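Local coordinates for SnoaL-like domain-containing protein (Methylibium petroleiphilum PM1, PDB 3G16), which is of unknown function but has the cystatin-like fold of the SnoaL-like family and packs here as a two-fold symmetric pair, at the interface of chains A and B. Numbering follows the deposited sequence. Chains: chain A/B, uncharacterized protein with cystatin-like fold.

The interface of chains A and B. Residues chain A 134-136, 142, 147-149; chain B 101, 103.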
# COMPACT_ATOMS: atom_id res chain seq x y z
N ARG A 134 -6.33 -15.79 -7.17
CA ARG A 134 -5.45 -14.66 -7.40
C ARG A 134 -6.09 -13.40 -6.86
O ARG A 134 -7.08 -12.90 -7.42
CB ARG A 134 -5.15 -14.47 -8.90
CG ARG A 134 -4.66 -15.75 -9.64
CD ARG A 134 -4.20 -15.44 -11.12
NE ARG A 134 -3.07 -14.51 -11.13
CZ ARG A 134 -1.79 -14.86 -11.07
NH1 ARG A 134 -1.39 -16.14 -11.08
NH2 ARG A 134 -0.90 -13.89 -11.03
N LEU A 135 -5.53 -12.87 -5.82
CA LEU A 135 -5.98 -11.63 -5.20
C LEU A 135 -4.99 -10.55 -5.65
O LEU A 135 -3.91 -10.41 -5.08
CB LEU A 135 -6.04 -11.82 -3.69
CG LEU A 135 -7.20 -12.68 -3.19
CD1 LEU A 135 -7.03 -13.03 -1.73
CD2 LEU A 135 -8.52 -11.93 -3.45
N GLU A 136 -5.34 -9.80 -6.69
CA GLU A 136 -4.47 -8.84 -7.29
C GLU A 136 -5.31 -7.69 -7.84
O GLU A 136 -6.52 -7.72 -7.70
CB GLU A 136 -3.57 -9.49 -8.34
CG GLU A 136 -4.27 -10.12 -9.47
CD GLU A 136 -3.37 -11.03 -10.35
OE1 GLU A 136 -2.19 -11.24 -10.04
OE2 GLU A 136 -3.89 -11.60 -11.36
N TYR A 142 -0.18 -7.14 -15.27
CA TYR A 142 1.01 -7.63 -14.58
C TYR A 142 2.09 -8.17 -15.52
O TYR A 142 3.24 -7.87 -15.37
CB TYR A 142 0.63 -8.70 -13.55
CG TYR A 142 -0.05 -8.13 -12.32
CD1 TYR A 142 0.71 -7.50 -11.35
CD2 TYR A 142 -1.43 -8.14 -12.15
CE1 TYR A 142 0.13 -6.92 -10.23
CE2 TYR A 142 -2.01 -7.56 -11.02
CZ TYR A 142 -1.22 -6.94 -10.08
OH TYR A 142 -1.80 -6.38 -8.96
N TYR A 147 5.89 -7.62 -13.93
CA TYR A 147 5.67 -8.22 -12.64
C TYR A 147 5.65 -9.75 -12.80
O TYR A 147 5.25 -10.29 -13.83
CB TYR A 147 4.30 -7.81 -12.06
CG TYR A 147 4.16 -6.40 -11.51
CD1 TYR A 147 4.42 -5.28 -12.25
CD2 TYR A 147 3.70 -6.22 -10.22
CE1 TYR A 147 4.30 -4.03 -11.74
CE2 TYR A 147 3.54 -4.96 -9.68
CZ TYR A 147 3.82 -3.85 -10.44
OH TYR A 147 3.69 -2.57 -9.95
N ARG A 148 6.05 -10.49 -11.77
CA ARG A 148 5.93 -11.90 -11.84
C ARG A 148 4.45 -12.28 -11.83
O ARG A 148 3.64 -11.68 -11.08
CB ARG A 148 6.59 -12.59 -10.62
CG ARG A 148 8.06 -12.76 -10.63
CD ARG A 148 8.53 -13.61 -11.79
NE ARG A 148 8.32 -15.08 -11.85
CZ ARG A 148 9.31 -15.97 -11.97
NH1 ARG A 148 10.56 -15.57 -11.93
NH2 ARG A 148 9.06 -17.27 -12.11
N VAL A 149 4.11 -13.32 -12.57
CA VAL A 149 2.78 -13.82 -12.67
C VAL A 149 2.62 -15.18 -11.99
O VAL A 149 1.61 -15.44 -11.37
CB VAL A 149 2.30 -13.85 -14.13
CG1 VAL A 149 1.00 -14.60 -14.25
CG2 VAL A 149 2.16 -12.39 -14.61
N VAL B 101 -2.06 -16.74 -5.32
CA VAL B 101 -1.30 -15.52 -5.34
C VAL B 101 -2.04 -14.42 -4.56
O VAL B 101 -3.25 -14.24 -4.73
CB VAL B 101 -1.10 -15.05 -6.80
CG1 VAL B 101 -0.33 -13.73 -6.81
CG2 VAL B 101 -0.43 -16.15 -7.69
N ARG B 103 -1.41 -10.32 -3.67
CA ARG B 103 -0.59 -9.14 -3.84
C ARG B 103 -1.04 -8.11 -2.83
O ARG B 103 -2.15 -8.15 -2.34
CB ARG B 103 -0.68 -8.61 -5.25
CG ARG B 103 -0.34 -9.66 -6.29
CD ARG B 103 -0.02 -9.03 -7.65
NE ARG B 103 -0.02 -9.94 -8.79
CZ ARG B 103 1.04 -10.36 -9.47
NH1 ARG B 103 2.28 -10.07 -9.07
NH2 ARG B 103 0.87 -11.07 -10.56
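A:Leu135 and B:Val101 meet backbone to backbone, where the C-terminal tail of one subunit of this SnoaL-like, cystatin-fold protein crosses to the sheet of the other. Strand 134-135 of chain A adds in parallel to strand 100-111 of chain B. A:Leu135 N donates to B:Val101 O at 2.9 Å, and B:Arg103 N returns a bond to A:Leu135 O at 2.9 Å. The contact has a symmetric twin with the chains exchanged, and the tail exchange suggests a genuine dimer.

The polar contacts centre on the guanidinium of B:Arg103. Its chain runs extended from CG to NE (chi3 -164°), which takes the group past A:Glu136 CB to A:Glu136 OE1 and A:Arg148 O, over the ring of A:Tyr142. B:Arg103 NE forms a salt bridge with the carboxylate oxygen OE1 of A:Glu136 at 2.8 Å, arriving on the anti side. NH2 reaches the same oxygen nearly along its C-O axis. The end of the group, B:Arg103 NH1 and NH2, grips the backbone carbonyl A:Arg148 O, each at 2.9 Å and close to the guanidinium plane.

A:Arg134 fixes the carboxylate from its own chain. A:Arg134 NE bonds A:Glu136 OE2 at 3.0 Å, from above the carboxylate plane, and its NH2 takes the syn side of OE1. OE1 thus accepts three N-H groups from two arginines, which probably favours the charged carboxylate. The far end of A:Arg134 holds A:Val149 O with NH1 and NH2.

A:Tyr142 stacks on one face of the B:Arg103 guanidinium, the planes 5° apart. B:Arg103 NE sits 3.5 Å from the A:Tyr142 ring centroid, a cation-pi contact. B:Val101 CG1 packs toward the rim of the opposite guanidinium face. The other methyl, B:Val101 CG2, lies 3.9 Å from A:Arg134 CZ.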